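PDB 6DHT: xyloglucan-specific endo-beta-1,4-glucanase BoGH9A from Bacteroides ovatus, which catalyses the endohydrolysis of 1,4-beta-D-glucosidic linkages in the backbone of xyloglucan, releasing xyloglucan oligosaccharides. Local coordinates for residues I202-P205 with E206-N209; F342-A345 with A346-Y350; E541-Y544 with A545-E548. All coordinates share one frame; numbering follows the deposited sequence.

Contact 1. Residues I202-P205 with E206-N209. With CA (calcium ion), chain D; EDO (1,2-ethanediol), chain H.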
loop_
_atom_site.group_PDB
_atom_site.type_symbol
_atom_site.label_atom_id
_atom_site.label_comp_id
_atom_site.label_asym_id
_atom_site.label_seq_id
_atom_site.Cartn_x
_atom_site.Cartn_y
_atom_site.Cartn_z
ATOM N N ILE A 202 -14.646 -10.326 -2.237
ATOM C CA ILE A 202 -14.761 -9.194 -1.306
ATOM C C ILE A 202 -16.069 -8.414 -1.422
ATOM O O ILE A 202 -16.205 -7.313 -0.857
ATOM C CB ILE A 202 -13.574 -8.216 -1.462
ATOM C CG1 ILE A 202 -13.484 -7.674 -2.892
ATOM C CG2 ILE A 202 -12.267 -8.908 -1.085
ATOM C CD1 ILE A 202 -12.532 -6.514 -3.044
ATOM N N ASN A 203 -17.041 -8.994 -2.110
ATOM C CA ASN A 203 -18.359 -8.398 -2.258
ATOM C C ASN A 203 -18.308 -6.995 -2.850
ATOM O O ASN A 203 -18.724 -6.011 -2.232
ATOM C CB ASN A 203 -19.131 -8.421 -0.935
ATOM C CG ASN A 203 -20.565 -7.950 -1.098
ATOM O OD1 ASN A 203 -21.174 -8.126 -2.150
ATOM N ND2 ASN A 203 -21.100 -7.321 -0.071
ATOM N N ILE A 204 -17.753 -6.922 -4.053
ATOM C CA ILE A 204 -17.811 -5.745 -4.904
ATOM C C ILE A 204 -18.739 -6.073 -6.081
ATOM O O ILE A 204 -19.098 -7.230 -6.278
ATOM C CB ILE A 204 -16.411 -5.325 -5.411
ATOM C CG1 ILE A 204 -15.671 -6.502 -6.064
ATOM C CG2 ILE A 204 -15.595 -4.755 -4.265
ATOM C CD1 ILE A 204 -14.395 -6.116 -6.775
ATOM N N PRO A 205 -19.142 -5.068 -6.863
ATOM C CA PRO A 205 -20.078 -5.348 -7.957
ATOM C C PRO A 205 -19.565 -6.423 -8.919
ATOM O O PRO A 205 -20.366 -7.128 -9.549
ATOM C CB PRO A 205 -20.237 -3.986 -8.634
ATOM C CG PRO A 205 -19.993 -3.013 -7.534
ATOM C CD PRO A 205 -18.902 -3.628 -6.712
ATOM N N GLU A 206 -18.247 -6.573 -8.988
ATOM C CA GLU A 206 -17.617 -7.481 -9.940
ATOM C C GLU A 206 -17.303 -8.849 -9.317
ATOM O O GLU A 206 -16.577 -9.653 -9.919
ATOM C CB GLU A 206 -16.351 -6.845 -10.535
ATOM C CG GLU A 206 -16.577 -5.448 -11.164
ATOM C CD GLU A 206 -16.670 -4.294 -10.157
ATOM O OE1 GLU A 206 -16.403 -4.488 -8.947
ATOM O OE2 GLU A 206 -17.009 -3.161 -10.604
ATOM N N SER A 207 -17.843 -9.122 -8.134
ATOM C CA SER A 207 -17.528 -10.366 -7.436
ATOM C C SER A 207 -18.112 -11.618 -8.089
ATOM O O SER A 207 -17.679 -12.719 -7.775
ATOM C CB SER A 207 -17.947 -10.331 -5.968
ATOM O OG SER A 207 -17.088 -9.474 -5.214
ATOM N N ASN A 208 -19.066 -11.459 -9.001
ATOM C CA ASN A 208 -19.676 -12.642 -9.629
ATOM C C ASN A 208 -19.299 -12.832 -11.090
ATOM O O ASN A 208 -19.907 -13.648 -11.784
ATOM C CB ASN A 208 -21.195 -12.627 -9.440
ATOM C CG ASN A 208 -21.596 -12.805 -7.981
ATOM O OD1 ASN A 208 -22.425 -12.062 -7.460
ATOM N ND2 ASN A 208 -20.986 -13.778 -7.307
ATOM N N ASN A 209 -18.276 -12.124 -11.552
ATOM C CA ASN A 209 -17.788 -12.328 -12.907
ATOM C C ASN A 209 -16.695 -13.400 -12.926
ATOM O O ASN A 209 -16.532 -14.121 -11.953
ATOM C CB ASN A 209 -17.337 -11.014 -13.547
ATOM C CG ASN A 209 -16.064 -10.450 -12.940
ATOM O OD1 ASN A 209 -15.348 -11.111 -12.172
ATOM N ND2 ASN A 209 -15.771 -9.217 -13.310
HETATM CA CA CA D . -14.486 -10.740 -10.005
HETATM C C1 EDO H . -13.196 -16.594 -10.441
HETATM O O1 EDO H . -13.883 -15.370 -10.718
HETATM C C2 EDO H . -11.746 -16.408 -10.864
HETATM O O2 EDO H . -11.189 -15.376 -10.050
HETATM O O HOH W 1 -15.338 -12.892 -9.528
#
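Glu206 lies beside Pro205, the two side chains pointing the same way, in a loop that makes two overlapping type I beta turns, Ile204 to Ser207 and Glu206 to Asn209. The glutamate CB sits against the carbonyl carbon of Pro205, and CG follows beside the backbone N (chi1 -54°). The chain then bends at chi2, folding CD back until it meets Pro205 CB at 3.9 Å. Of the two oxygens, OE1 touches the methyl CD1 of Ile204 at 3.4 Å, with Pro205 CD beside it; the Ile204 and Glu206 side chains cross here at about a right angle. OE2 forms a salt bridge with Arg119, so the carboxylate joins this turn to a neighbouring loop.

The first turn is closed twice between Ile204 and Ser207. Ser207 N donates to Ile204 O at 2.9 Å. In return, Ile204 N donates to Ser207 OG at 2.9 Å. That same hydroxyl is hydrogen-bonded to Asp213 OD2, while the other oxygen of Asp213 binds calcium.

The second turn supplies metal ligands directly: Glu206 O and Asn209 OD1 each stand 2.4 Å from the calcium ion. Water 1, also a ligand, donates to Asn209 O and more weakly to Ser207 O. Thr211 O, Asp213 OD1 and Asp216 OD2 complete the six oxygens.

Glu206 thus divides its work, the backbone carbonyl serving the metal and the carboxylate serving Arg119. Ser207 acts from the second shell, tying Ile204 N to a calcium-binding aspartate; the gathered oxygens, two of them from carboxylates, suit a divalent cation and probably depend on it to hold the loop in shape.

Contact 2. Residues F342-A345 with A346-Y350; sequences FFWA and ASELY
Trp344 and Glu348 stand one turn apart on helix 339-353 of the glycoside hydrolase family 9 domain, where both are buried, and their side chains join across that turn. The indole NE1 donates to Glu348 OE2 at 3.0 Å, using the anti lone pair of that oxygen, the one facing away from OE1. The acceptor lies at the ring's edge, tilted 16° from its plane, and the carboxylate is turned 73° against the indole. The first torsion of the glutamate puts its CG 3.3 Å from Trp344 NE1, and a bend at chi2 turns the carboxylate to the N-H. The second oxygen, OE1, forms a salt bridge with Arg280. A leucine at Glu348 would probably leave the indole N-H without this acceptor and Arg280 without this carboxylate.

Next to this pair, Ser347 reaches back to Phe343. Its OG, beside the backbone N (chi1 -66°), donates to Phe343 O at 2.8 Å, and the regular helical bond from Ser347 N arrives at the same oxygen from the opposite face of the carbonyl plane. The hydroxyl also lies 3.7 Å above one face of the Phe343 ring, toward the rim, and is hydrogen-bonded to Trp386 NE1.

The Glu348 carboxylate and the Ser347 hydroxyl are thus each paired both within one turn and with a neighbour: Glu348 is probably ionised here, and an indole and a guanidinium group each take one of its oxygens.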
loop_
_atom_site.group_PDB
_atom_site.type_symbol
_atom_site.label_atom_id
_atom_site.label_comp_id
_atom_site.label_asym_id
_atom_site.label_seq_id
_atom_site.Cartn_x
_atom_site.Cartn_y
_atom_site.Cartn_z
ATOM N N PHE A 342 12.129 4.757 -15.261
ATOM C CA PHE A 342 12.630 4.196 -16.514
ATOM C C PHE A 342 12.961 2.705 -16.324
ATOM O O PHE A 342 12.594 1.869 -17.149
ATOM C CB PHE A 342 13.865 4.974 -17.012
ATOM C CG PHE A 342 13.536 6.161 -17.896
ATOM C CD1 PHE A 342 13.007 5.965 -19.153
ATOM C CD2 PHE A 342 13.760 7.443 -17.457
ATOM C CE1 PHE A 342 12.711 7.033 -19.974
ATOM C CE2 PHE A 342 13.469 8.530 -18.282
ATOM C CZ PHE A 342 12.936 8.307 -19.541
ATOM N N PHE A 343 13.587 2.371 -15.195
ATOM C CA PHE A 343 13.948 0.971 -14.939
ATOM C C PHE A 343 12.723 0.088 -14.843
ATOM O O PHE A 343 12.647 -0.981 -15.455
ATOM C CB PHE A 343 14.767 0.843 -13.666
ATOM C CG PHE A 343 15.066 -0.571 -13.284
ATOM C CD1 PHE A 343 15.977 -1.295 -14.020
ATOM C CD2 PHE A 343 14.465 -1.175 -12.186
ATOM C CE1 PHE A 343 16.280 -2.588 -13.689
ATOM C CE2 PHE A 343 14.768 -2.472 -11.854
ATOM C CZ PHE A 343 15.680 -3.185 -12.603
ATOM N N TRP A 344 11.746 0.535 -14.063
ATOM C CA TRP A 344 10.528 -0.255 -13.885
ATOM C C TRP A 344 9.769 -0.397 -15.216
ATOM O O TRP A 344 9.417 -1.511 -15.632
ATOM C CB TRP A 344 9.649 0.330 -12.752
ATOM C CG TRP A 344 8.362 -0.398 -12.582
ATOM C CD1 TRP A 344 8.145 -1.730 -12.741
ATOM C CD2 TRP A 344 7.084 0.181 -12.278
ATOM N NE1 TRP A 344 6.811 -2.032 -12.560
ATOM C CE2 TRP A 344 6.144 -0.877 -12.246
ATOM C CE3 TRP A 344 6.649 1.479 -11.995
ATOM C CZ2 TRP A 344 4.791 -0.669 -11.990
ATOM C CZ3 TRP A 344 5.293 1.681 -11.728
ATOM C CH2 TRP A 344 4.388 0.605 -11.724
ATOM N N ALA A 345 9.561 0.715 -15.914
ATOM C CA ALA A 345 8.882 0.655 -17.197
ATOM C C ALA A 345 9.588 -0.201 -18.253
ATOM O O ALA A 345 8.957 -0.994 -18.912
ATOM C CB ALA A 345 8.657 2.067 -17.757
ATOM N N ALA A 346 10.897 -0.012 -18.396
ATOM C CA ALA A 346 11.638 -0.778 -19.398
ATOM C C ALA A 346 11.573 -2.254 -19.035
ATOM O O ALA A 346 11.420 -3.098 -19.920
ATOM C CB ALA A 346 13.060 -0.291 -19.470
ATOM N N SER A 347 11.687 -2.572 -17.739
ATOM C CA SER A 347 11.604 -3.977 -17.298
ATOM C C SER A 347 10.251 -4.594 -17.655
ATOM O O SER A 347 10.187 -5.663 -18.258
ATOM C CB SER A 347 11.874 -4.108 -15.803
ATOM O OG SER A 347 13.205 -3.763 -15.498
ATOM N N GLU A 348 9.158 -3.900 -17.338
ATOM C CA GLU A 348 7.850 -4.414 -17.672
ATOM C C GLU A 348 7.686 -4.573 -19.177
ATOM O O GLU A 348 7.085 -5.526 -19.615
ATOM C CB GLU A 348 6.750 -3.504 -17.098
ATOM C CG GLU A 348 6.697 -3.417 -15.582
ATOM C CD GLU A 348 6.160 -4.693 -14.908
ATOM O OE1 GLU A 348 5.849 -5.714 -15.587
ATOM O OE2 GLU A 348 6.053 -4.669 -13.656
ATOM N N LEU A 349 8.148 -3.582 -19.941
ATOM C CA LEU A 349 8.017 -3.669 -21.389
ATOM C C LEU A 349 8.843 -4.815 -21.961
ATOM O O LEU A 349 8.394 -5.504 -22.858
ATOM C CB LEU A 349 8.370 -2.334 -22.047
ATOM C CG LEU A 349 7.181 -1.356 -21.981
ATOM C CD1 LEU A 349 7.615 0.084 -22.155
ATOM C CD2 LEU A 349 6.071 -1.733 -22.966
ATOM N N TYR A 350 10.024 -5.039 -21.403
ATOM C CA TYR A 350 10.806 -6.207 -21.795
ATOM C C TYR A 350 10.043 -7.509 -21.532
ATOM O O TYR A 350 10.006 -8.407 -22.386
ATOM C CB TYR A 350 12.139 -6.237 -21.070
ATOM C CG TYR A 350 13.024 -7.440 -21.382
ATOM C CD1 TYR A 350 13.270 -7.831 -22.698
ATOM C CD2 TYR A 350 13.640 -8.161 -20.368
ATOM C CE1 TYR A 350 14.093 -8.917 -22.988
ATOM C CE2 TYR A 350 14.475 -9.225 -20.651
ATOM C CZ TYR A 350 14.692 -9.603 -21.962
ATOM O OH TYR A 350 15.521 -10.673 -22.244
#

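Contact 3. Residues E541-Y544 with A545-E548; sequences EDSY and ASNE. With IMD (imidazole), chain B.
Two torsions bring Tyr544 and Glu548 together: chi1 of -166° in the tyrosine and 165° in the glutamate set each CG opposite its own backbone N, and the side chains run side by side, pointing the same way. They belong to a short, weakly bonded helical turn and its exit, which leads into Glu548, the predicted proton donor of this family 9 glycosidase. The edge of the Tyr544 ring faces the acid: CE1 lies 3.6 Å from Glu548 OE2, which sits in the ring plane, while the carboxylate is turned steeply against the ring.

Ser543, the centre of an inverse gamma turn, begins the bend. Its carbonyl O receives Asn547 N at 2.8 Å and, weakly, Ser546 N. Its OG is extended toward Ser546 OG, 2.7 Å away, in a hydrogen bond whose donor could be either; Ser546 OG is also bonded to Val538 N. Asn547, hydrogen-bonded to Tyr537 and to the predicted active-site Asp539, ties the turn to the loop just before it. Water 2 bridges the far end, donating to Tyr544 O and accepting from Glu548 N.

At the tip of the acid the two oxygens part company. OE1 is hydrogen-bonded to His497, another predicted active-site residue, while OE2 accepts a hydrogen bond from N1 of an imidazole, probably from the crystallisation liquor, at 2.7 Å and nearly straight at 170°.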
loop_
_atom_site.group_PDB
_atom_site.type_symbol
_atom_site.label_atom_id
_atom_site.label_comp_id
_atom_site.label_asym_id
_atom_site.label_seq_id
_atom_site.Cartn_x
_atom_site.Cartn_y
_atom_site.Cartn_z
ATOM N N GLU A 541 -9.525 14.180 12.950
ATOM C CA GLU A 541 -9.717 14.362 11.523
ATOM C C GLU A 541 -8.827 15.434 10.902
ATOM O O GLU A 541 -8.618 15.461 9.686
ATOM C CB GLU A 541 -11.177 14.680 11.181
ATOM C CG GLU A 541 -12.196 13.565 11.414
ATOM C CD GLU A 541 -12.713 13.432 12.834
ATOM O OE1 GLU A 541 -12.164 14.053 13.767
ATOM O OE2 GLU A 541 -13.672 12.643 13.043
ATOM N N ASP A 542 -8.344 16.372 11.725
ATOM C CA ASP A 542 -7.475 17.421 11.210
ATOM C C ASP A 542 -6.016 17.009 11.099
ATOM O O ASP A 542 -5.195 17.768 10.610
ATOM C CB ASP A 542 -7.571 18.709 12.062
ATOM C CG ASP A 542 -7.206 18.490 13.524
ATOM O OD1 ASP A 542 -7.206 17.332 14.001
ATOM O OD2 ASP A 542 -6.959 19.498 14.257
ATOM N N SER A 543 -5.685 15.793 11.534
ATOM C CA SER A 543 -4.283 15.375 11.515
ATOM C C SER A 543 -3.846 14.798 10.165
ATOM O O SER A 543 -3.760 13.578 10.015
ATOM C CB SER A 543 -3.980 14.362 12.602
ATOM O OG SER A 543 -2.579 14.110 12.641
ATOM N N TYR A 544 -3.607 15.655 9.169
ATOM C CA TYR A 544 -2.922 15.264 7.938
ATOM C C TYR A 544 -1.578 14.651 8.296
ATOM O O TYR A 544 -1.118 13.715 7.621
ATOM C CB TYR A 544 -2.703 16.502 7.066
ATOM C CG TYR A 544 -2.312 16.310 5.624
ATOM C CD1 TYR A 544 -2.913 15.353 4.805
ATOM C CD2 TYR A 544 -1.415 17.181 5.029
ATOM C CE1 TYR A 544 -2.579 15.239 3.459
ATOM C CE2 TYR A 544 -1.082 17.071 3.683
ATOM C CZ TYR A 544 -1.670 16.099 2.906
ATOM O OH TYR A 544 -1.339 15.992 1.568
ATOM N N ALA A 545 -0.941 15.126 9.359
ATOM C CA ALA A 545 0.427 14.720 9.686
ATOM C C ALA A 545 0.518 13.260 10.119
ATOM O O ALA A 545 1.517 12.579 9.837
ATOM C CB ALA A 545 0.993 15.629 10.803
ATOM N N SER A 546 -0.503 12.786 10.815
ATOM C CA SER A 546 -0.429 11.446 11.434
ATOM C C SER A 546 -1.601 10.513 11.154
ATOM O O SER A 546 -1.482 9.293 11.420
ATOM C CB SER A 546 -0.240 11.549 12.968
ATOM O OG SER A 546 -1.461 11.827 13.670
ATOM N N ASN A 547 -2.707 11.044 10.647
ATOM C CA ASN A 547 -3.949 10.262 10.551
ATOM C C ASN A 547 -4.576 10.289 9.147
ATOM O O ASN A 547 -5.759 10.034 8.998
ATOM C CB ASN A 547 -4.966 10.754 11.611
ATOM C CG ASN A 547 -5.795 9.640 12.186
ATOM O OD1 ASN A 547 -5.347 8.483 12.274
ATOM N ND2 ASN A 547 -6.985 9.982 12.689
ATOM N N GLU A 548 -3.777 10.621 8.138
ATOM C CA GLU A 548 -4.189 10.612 6.738
ATOM C C GLU A 548 -4.317 9.160 6.225
ATOM O O GLU A 548 -3.743 8.241 6.806
ATOM C CB GLU A 548 -3.150 11.399 5.913
ATOM C CG GLU A 548 -3.138 11.261 4.402
ATOM C CD GLU A 548 -4.267 11.923 3.664
ATOM O OE1 GLU A 548 -5.375 12.096 4.222
ATOM O OE2 GLU A 548 -4.063 12.159 2.452
HETATM N N1 IMD B . -1.893 11.243 1.173
HETATM C C2 IMD B . -1.692 11.362 -0.159
HETATM N N3 IMD B . -0.597 10.629 -0.477
HETATM C C4 IMD B . -0.106 10.072 0.652
HETATM C C5 IMD B . -0.928 10.462 1.698
HETATM O O HOH W 2 -0.702 10.787 8.079
#

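All three contacts belong to the family 9 catalytic domain, and they follow in series along the chain. Contact 1 sits in the loop between helices 194-199 and 213-226, contact 2 on helix 339-353, and contact 3 at the short turn 544-547, just ahead of helix 551-567. They share no helix or sheet. Their centres lie 31 to 35 Å apart, with about 20 Å between nearest atoms, and contacts 2 and 3 fall on opposite sides of the chain's centre. The three are separate local features of the domain: a calcium-binding loop, a turn of buried side chains on helix 339-353, and the turn carrying the predicted proton donor, the one contact of the three at the active site.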